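Local coordinates for MSM0271 protein (Mycobacterium smegmatis, PDB 5SUH) that forms a double-ringed trimeric building block of the shell of a bacterial microcompartment, the mycobacterial RMM type, and may take part in transport across it, at residues Asn187-Val199 / Tyr211-His225. Sequence-based numbering, arbitrary orientation.
Sequences NEAERVAPGLTVV and YIGGSTDEVTVARDH
His225 and Glu188 make the one side-chain hydrogen bond between the two helices: His225 NE2 donates to Glu188 OE1 at 3.0 Å, nearly in the plane of the ring, and the carboxylate receives it on its anti lone pair, its plane turned 53° from the imidazole. The Glu188 chain, bent at chi2 (-52°), carries the carboxylate to the ring edge. Val192 straddles the next part of the seam, CG2 over the face of the His225 ring in a CH-pi contact (4.0 Å to the centroid) and CG1 against Val221 CG1. Deeper in, Ala189 CB touches both Ala222 CB and Ile212 CD1 (each 3.7 Å); the two small alanines let the axes of 187-192 and 216-225 approach to 8.8 Å. Leu196 CD2 lies across Ile212 CG2, continuing this apolar layer. Backbone bonds join the strands: Thr197 and Gly213 form an antiparallel hydrogen-bonded pair, bonded both ways, and Val199 N donates to Tyr211 O (2.9 Å). Ser215 and Glu218 form a capping box at the start of helix 216-232. Strands 197-202 and 208-214 thus form a hairpin in a four-stranded antiparallel sheet of the second BMC domain, 197-202 being an edge strand within this chain and 170-177 following 208-214, with helical segments 187-192 and 216-225, their directions 131° apart, packed against the Ile212 face.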
ATOM      1  N   ASN A 187      24.621   9.767   9.984  1.00 52.52           N
ATOM      2  CA  ASN A 187      25.927   9.139   9.791  1.00 40.61           C
ATOM      3  C   ASN A 187      26.985   9.661  10.790  1.00 49.48           C
ATOM      4  O   ASN A 187      27.798   8.873  11.291  1.00 45.66           O
ATOM      5  CB  ASN A 187      26.430   9.350   8.357  1.00 36.51           C
ATOM      6  CG  ASN A 187      27.607   8.416   8.002  1.00 54.78           C
ATOM      7  OD1 ASN A 187      27.457   7.184   7.923  1.00 51.87           O
ATOM      8  ND2 ASN A 187      28.775   8.999   7.804  1.00 60.55           N
ATOM      9  N   GLU A 188      26.965  10.961  11.110  1.00 42.18           N
ATOM     10  CA  GLU A 188      27.929  11.487  12.064  1.00 43.56           C
ATOM     11  C   GLU A 188      27.662  10.929  13.489  1.00 55.28           C
ATOM     12  O   GLU A 188      28.614  10.546  14.214  1.00 37.89           O
ATOM     13  CB  GLU A 188      27.912  13.021  12.077  1.00 42.63           C
ATOM     14  CG  GLU A 188      28.642  13.628  10.887  1.00 57.18           C
ATOM     15  CD  GLU A 188      30.064  13.073  10.727  1.00 67.13           C
ATOM     16  OE1 GLU A 188      30.854  13.102  11.702  1.00 64.62           O
ATOM     17  OE2 GLU A 188      30.389  12.592   9.618  1.00 75.16           O
ATOM     18  N   ALA A 189      26.387  10.849  13.871  1.00 37.07           N
ATOM     19  CA  ALA A 189      26.024  10.290  15.180  1.00 50.58           C
ATOM     20  C   ALA A 189      26.516   8.845  15.336  1.00 51.40           C
ATOM     21  O   ALA A 189      27.077   8.483  16.367  1.00 52.40           O
ATOM     22  CB  ALA A 189      24.504  10.359  15.411  1.00 35.30           C
ATOM     23  N   GLU A 190      26.346   8.020  14.312  1.00 47.21           N
ATOM     24  CA  GLU A 190      26.743   6.631  14.477  1.00 47.79           C
ATOM     25  C   GLU A 190      28.281   6.497  14.587  1.00 48.35           C
ATOM     26  O   GLU A 190      28.794   5.597  15.263  1.00 42.26           O
ATOM     27  CB  GLU A 190      26.207   5.773  13.333  1.00 36.85           C
ATOM     28  CG  GLU A 190      26.529   4.311  13.527  1.00 52.69           C
ATOM     29  CD  GLU A 190      26.088   3.423  12.376  1.00 62.88           C
ATOM     30  OE1 GLU A 190      25.495   3.948  11.400  1.00 69.02           O
ATOM     31  OE2 GLU A 190      26.310   2.192  12.486  1.00 50.50           O
ATOM     32  N   ARG A 191      29.011   7.396  13.936  1.00 38.52           N
ATOM     33  CA  ARG A 191      30.474   7.324  13.960  1.00 55.81           C
ATOM     34  C   ARG A 191      31.008   7.548  15.382  1.00 56.92           C
ATOM     35  O   ARG A 191      32.006   6.953  15.811  1.00 55.52           O
ATOM     36  CB  ARG A 191      31.114   8.337  12.986  1.00 41.59           C
ATOM     37  CG  ARG A 191      32.632   8.397  13.103  1.00 46.34           C
ATOM     38  CD  ARG A 191      33.412   9.333  12.148  1.00 48.98           C
ATOM     39  NE  ARG A 191      32.615  10.150  11.254  1.00 72.35           N
ATOM     40  CZ  ARG A 191      32.406   9.855   9.966  1.00 93.80           C
ATOM     41  NH1 ARG A 191      32.903   8.734   9.447  1.00 88.19           N
ATOM     42  NH2 ARG A 191      31.672  10.664   9.199  1.00103.63           N
ATOM     43  N   VAL A 192      30.335   8.443  16.081  1.00 52.34           N
ATOM     44  CA  VAL A 192      30.808   8.972  17.343  1.00 57.61           C
ATOM     45  C   VAL A 192      30.219   8.217  18.539  1.00 56.24           C
ATOM     46  O   VAL A 192      30.706   8.315  19.671  1.00 53.89           O
ATOM     47  CB  VAL A 192      30.498  10.519  17.349  1.00 55.63           C
ATOM     48  CG1 VAL A 192      29.455  10.926  18.381  1.00 40.64           C
ATOM     49  CG2 VAL A 192      31.780  11.343  17.431  1.00 53.25           C
ATOM     50  N   ALA A 193      29.200   7.415  18.255  1.00 52.45           N
ATOM     51  CA  ALA A 193      28.505   6.636  19.265  1.00 46.88           C
ATOM     52  C   ALA A 193      27.943   5.309  18.700  1.00 51.94           C
ATOM     53  O   ALA A 193      26.719   5.128  18.601  1.00 49.53           O
ATOM     54  CB  ALA A 193      27.375   7.499  19.871  1.00 40.04           C
ATOM     55  N   PRO A 194      28.831   4.364  18.359  1.00 48.17           N
ATOM     56  CA  PRO A 194      28.460   3.169  17.561  1.00 51.22           C
ATOM     57  C   PRO A 194      27.462   2.189  18.210  1.00 50.96           C
ATOM     58  O   PRO A 194      26.875   1.370  17.511  1.00 57.91           O
ATOM     59  CB  PRO A 194      29.821   2.497  17.276  1.00 38.62           C
ATOM     60  CG  PRO A 194      30.725   3.018  18.311  1.00 45.01           C
ATOM     61  CD  PRO A 194      30.260   4.394  18.702  1.00 46.59           C
ATOM     62  N   GLY A 195      27.271   2.261  19.521  1.00 60.13           N
ATOM     63  CA  GLY A 195      26.278   1.444  20.198  1.00 52.92           C
ATOM     64  C   GLY A 195      24.829   1.907  20.050  1.00 45.79           C
ATOM     65  O   GLY A 195      23.920   1.219  20.485  1.00 49.03           O
ATOM     66  N   LEU A 196      24.598   3.082  19.463  1.00 58.63           N
ATOM     67  CA  LEU A 196      23.232   3.623  19.362  1.00 51.40           C
ATOM     68  C   LEU A 196      22.380   2.840  18.370  1.00 51.28           C
ATOM     69  O   LEU A 196      22.871   1.986  17.625  1.00 47.63           O
ATOM     70  CB  LEU A 196      23.226   5.110  18.968  1.00 58.85           C
ATOM     71  CG  LEU A 196      23.830   5.596  17.630  1.00 71.19           C
ATOM     72  CD1 LEU A 196      23.013   5.272  16.395  1.00 66.54           C
ATOM     73  CD2 LEU A 196      24.016   7.085  17.692  1.00 71.86           C
ATOM     74  N   THR A 197      21.092   3.152  18.381  1.00 47.14           N
ATOM     75  CA  THR A 197      20.132   2.509  17.506  1.00 48.72           C
ATOM     76  C   THR A 197      19.485   3.553  16.599  1.00 51.33           C
ATOM     77  O   THR A 197      18.850   4.481  17.084  1.00 50.74           O
ATOM     78  CB  THR A 197      19.036   1.810  18.307  1.00 61.35           C
ATOM     79  OG1 THR A 197      19.616   0.887  19.246  1.00 72.90           O
ATOM     80  CG2 THR A 197      18.093   1.104  17.362  1.00 54.35           C
ATOM     81  N   VAL A 198      19.658   3.425  15.291  1.00 52.12           N
ATOM     82  CA  VAL A 198      18.994   4.320  14.350  1.00 42.51           C
ATOM     83  C   VAL A 198      17.561   3.836  14.095  1.00 53.00           C
ATOM     84  O   VAL A 198      17.338   2.822  13.420  1.00 58.17           O
ATOM     85  CB  VAL A 198      19.790   4.417  13.062  1.00 44.54           C
ATOM     86  CG1 VAL A 198      19.137   5.392  12.102  1.00 44.06           C
ATOM     87  CG2 VAL A 198      21.213   4.848  13.397  1.00 45.90           C
ATOM     88  N   VAL A 199      16.599   4.542  14.684  1.00 46.99           N
ATOM     89  CA  VAL A 199      15.207   4.103  14.674  1.00 49.07           C
ATOM     90  C   VAL A 199      14.502   4.529  13.399  1.00 49.87           C
ATOM     91  O   VAL A 199      13.719   3.783  12.822  1.00 61.03           O
ATOM     92  CB  VAL A 199      14.440   4.634  15.911  1.00 53.43           C
ATOM     93  CG1 VAL A 199      12.983   4.255  15.855  1.00 39.92           C
ATOM     94  CG2 VAL A 199      15.065   4.106  17.195  1.00 52.50           C
ATOM     95  N   TYR A 211      15.486   9.980  14.539  1.00 45.66           N
ATOM     96  CA  TYR A 211      15.119   9.263  15.774  1.00 43.31           C
ATOM     97  C   TYR A 211      16.243   8.294  16.156  1.00 46.32           C
ATOM     98  O   TYR A 211      16.534   7.342  15.425  1.00 49.10           O
ATOM     99  CB  TYR A 211      13.826   8.457  15.609  1.00 39.63           C
ATOM    100  CG  TYR A 211      12.520   9.210  15.499  1.00 50.37           C
ATOM    101  CD1 TYR A 211      12.158   9.857  14.307  1.00 53.48           C
ATOM    102  CD2 TYR A 211      11.586   9.170  16.528  1.00 55.36           C
ATOM    103  CE1 TYR A 211      10.925  10.504  14.183  1.00 44.42           C
ATOM    104  CE2 TYR A 211      10.360   9.803  16.413  1.00 50.00           C
ATOM    105  CZ  TYR A 211      10.038  10.476  15.244  1.00 49.95           C
ATOM    106  OH  TYR A 211       8.811  11.099  15.139  1.00 48.66           O
ATOM    107  N   ILE A 212      16.835   8.513  17.319  1.00 50.46           N
ATOM    108  CA  ILE A 212      17.971   7.727  17.814  1.00 44.67           C
ATOM    109  C   ILE A 212      17.753   7.236  19.257  1.00 46.17           C
ATOM    110  O   ILE A 212      17.326   7.995  20.135  1.00 56.45           O
ATOM    111  CB  ILE A 212      19.278   8.575  17.707  1.00 53.51           C
ATOM    112  CG1 ILE A 212      19.764   8.592  16.263  1.00 52.83           C
ATOM    113  CG2 ILE A 212      20.379   8.027  18.583  1.00 46.67           C
ATOM    114  CD1 ILE A 212      20.976   9.439  16.072  1.00 63.15           C
ATOM    115  N   GLY A 213      18.025   5.962  19.489  1.00 46.09           N
ATOM    116  CA  GLY A 213      17.863   5.343  20.797  1.00 43.26           C
ATOM    117  C   GLY A 213      19.183   4.861  21.372  1.00 46.08           C
ATOM    118  O   GLY A 213      20.107   4.545  20.626  1.00 47.46           O
ATOM    119  N   GLY A 214      19.296   4.853  22.697  1.00 47.06           N
ATOM    120  CA  GLY A 214      20.502   4.366  23.359  1.00 46.09           C
ATOM    121  C   GLY A 214      20.503   4.705  24.837  1.00 43.90           C
ATOM    122  O   GLY A 214      19.455   5.131  25.380  1.00 41.13           O
ATOM    123  N   SER A 215      21.670   4.604  25.479  1.00 41.31           N
ATOM    124  CA  SER A 215      21.788   5.054  26.873  1.00 36.71           C
ATOM    125  C   SER A 215      21.777   6.580  26.856  1.00 46.23           C
ATOM    126  O   SER A 215      22.119   7.196  25.829  1.00 46.74           O
ATOM    127  CB  SER A 215      23.063   4.544  27.509  1.00 42.04           C
ATOM    128  OG  SER A 215      24.194   5.215  26.966  1.00 50.85           O
ATOM    129  N   THR A 216      21.452   7.202  27.981  1.00 40.45           N
ATOM    130  CA  THR A 216      21.394   8.664  27.994  1.00 46.62           C
ATOM    131  C   THR A 216      22.725   9.302  27.625  1.00 47.92           C
ATOM    132  O   THR A 216      22.749  10.393  27.030  1.00 52.00           O
ATOM    133  CB  THR A 216      20.944   9.227  29.354  1.00 46.47           C
ATOM    134  OG1 THR A 216      19.658   8.677  29.669  1.00 40.76           O
ATOM    135  CG2 THR A 216      20.849  10.807  29.326  1.00 36.15           C
ATOM    136  N   ASP A 217      23.828   8.606  27.880  1.00 45.98           N
ATOM    137  CA  ASP A 217      25.115   9.188  27.535  1.00 46.45           C
ATOM    138  C   ASP A 217      25.408   9.029  26.037  1.00 39.23           C
ATOM    139  O   ASP A 217      25.811  10.001  25.422  1.00 42.41           O
ATOM    140  CB  ASP A 217      26.213   8.557  28.384  1.00 49.28           C
ATOM    141  CG  ASP A 217      26.109   8.979  29.827  1.00 64.27           C
ATOM    142  OD1 ASP A 217      25.446  10.024  30.085  1.00 73.57           O
ATOM    143  OD2 ASP A 217      26.618   8.243  30.701  1.00 57.84           O
ATOM    144  N   GLU A 218      25.083   7.882  25.427  1.00 43.95           N
ATOM    145  CA  GLU A 218      25.210   7.723  23.963  1.00 41.99           C
ATOM    146  C   GLU A 218      24.381   8.796  23.192  1.00 48.86           C
ATOM    147  O   GLU A 218      24.924   9.458  22.302  1.00 47.40           O
ATOM    148  CB  GLU A 218      24.749   6.323  23.517  1.00 44.94           C
ATOM    149  CG  GLU A 218      25.727   5.194  23.762  1.00 69.72           C
ATOM    150  CD  GLU A 218      25.131   3.795  23.482  1.00 70.16           C
ATOM    151  OE1 GLU A 218      23.880   3.629  23.612  1.00 52.14           O
ATOM    152  OE2 GLU A 218      25.934   2.879  23.122  1.00 66.29           O
ATOM    153  N   VAL A 219      23.114   9.035  23.576  1.00 38.22           N
ATOM    154  CA  VAL A 219      22.283   9.961  22.819  1.00 35.10           C
ATOM    155  C   VAL A 219      22.696  11.411  23.069  1.00 41.00           C
ATOM    156  O   VAL A 219      22.488  12.257  22.198  1.00 49.43           O
ATOM    157  CB  VAL A 219      20.753   9.793  23.122  1.00 43.33           C
ATOM    158  CG1 VAL A 219      20.271   8.419  22.708  1.00 39.70           C
ATOM    159  CG2 VAL A 219      20.398  10.065  24.586  1.00 38.70           C
ATOM    160  N   THR A 220      23.283  11.697  24.243  1.00 40.03           N
ATOM    161  CA  THR A 220      23.796  13.033  24.562  1.00 36.20           C
ATOM    162  C   THR A 220      25.089  13.327  23.790  1.00 43.45           C
ATOM    163  O   THR A 220      25.294  14.443  23.308  1.00 42.49           O
ATOM    164  CB  THR A 220      24.044  13.199  26.065  1.00 49.27           C
ATOM    165  OG1 THR A 220      22.803  13.099  26.760  1.00 54.59           O
ATOM    166  CG2 THR A 220      24.665  14.548  26.388  1.00 37.30           C
ATOM    167  N   VAL A 221      25.953  12.324  23.663  1.00 44.28           N
ATOM    168  CA  VAL A 221      27.168  12.468  22.873  1.00 45.64           C
ATOM    169  C   VAL A 221      26.842  12.709  21.396  1.00 49.50           C
ATOM    170  O   VAL A 221      27.489  13.533  20.732  1.00 52.96           O
ATOM    171  CB  VAL A 221      28.062  11.234  23.035  1.00 44.90           C
ATOM    172  CG1 VAL A 221      29.225  11.215  22.014  1.00 41.46           C
ATOM    173  CG2 VAL A 221      28.616  11.216  24.433  1.00 42.12           C
ATOM    174  N   ALA A 222      25.828  12.010  20.888  1.00 45.74           N
ATOM    175  CA  ALA A 222      25.423  12.179  19.485  1.00 41.66           C
ATOM    176  C   ALA A 222      24.819  13.557  19.251  1.00 46.04           C
ATOM    177  O   ALA A 222      25.209  14.243  18.305  1.00 50.86           O
ATOM    178  CB  ALA A 222      24.475  11.114  19.077  1.00 43.13           C
ATOM    179  N   ARG A 223      23.921  13.997  20.136  1.00 46.13           N
ATOM    180  CA  ARG A 223      23.302  15.306  19.939  1.00 53.84           C
ATOM    181  C   ARG A 223      24.341  16.452  19.907  1.00 54.01           C
ATOM    182  O   ARG A 223      24.273  17.338  19.033  1.00 48.10           O
ATOM    183  CB  ARG A 223      22.279  15.615  21.026  1.00 54.71           C
ATOM    184  CG  ARG A 223      21.671  17.019  20.839  1.00 53.65           C
ATOM    185  CD  ARG A 223      21.136  17.575  22.108  1.00 42.59           C
ATOM    186  NE  ARG A 223      22.250  17.706  23.053  1.00 48.58           N
ATOM    187  CZ  ARG A 223      22.108  17.882  24.369  1.00 52.52           C
ATOM    188  NH1 ARG A 223      23.188  17.970  25.133  1.00 43.95           N
ATOM    189  NH2 ARG A 223      20.896  17.929  24.933  1.00 50.91           N
ATOM    190  N   ASP A 224      25.284  16.441  20.857  1.00 47.99           N
ATOM    191  CA  ASP A 224      26.351  17.471  20.913  1.00 50.09           C
ATOM    192  C   ASP A 224      27.176  17.502  19.621  1.00 54.43           C
ATOM    193  O   ASP A 224      27.518  18.572  19.101  1.00 50.91           O
ATOM    194  CB  ASP A 224      27.289  17.259  22.110  1.00 54.54           C
ATOM    195  CG  ASP A 224      26.612  17.550  23.453  1.00 61.79           C
ATOM    196  OD1 ASP A 224      25.608  18.310  23.454  1.00 59.93           O
ATOM    197  OD2 ASP A 224      27.094  17.031  24.510  1.00 55.07           O
ATOM    198  N   HIS A 225      27.529  16.325  19.120  1.00 48.52           N
ATOM    199  CA  HIS A 225      28.305  16.259  17.899  1.00 49.15           C
ATOM    200  C   HIS A 225      27.498  16.762  16.695  1.00 55.92           C
ATOM    201  O   HIS A 225      28.001  17.537  15.868  1.00 50.33           O
ATOM    202  CB  HIS A 225      28.779  14.832  17.689  1.00 47.68           C
ATOM    203  CG  HIS A 225      29.585  14.624  16.452  1.00 44.93           C
ATOM    204  ND1 HIS A 225      30.763  15.302  16.202  1.00 45.75           N
ATOM    205  CD2 HIS A 225      29.435  13.754  15.422  1.00 48.39           C
ATOM    206  CE1 HIS A 225      31.274  14.885  15.061  1.00 53.75           C
ATOM    207  NE2 HIS A 225      30.483  13.942  14.561  1.00 51.13           N
TER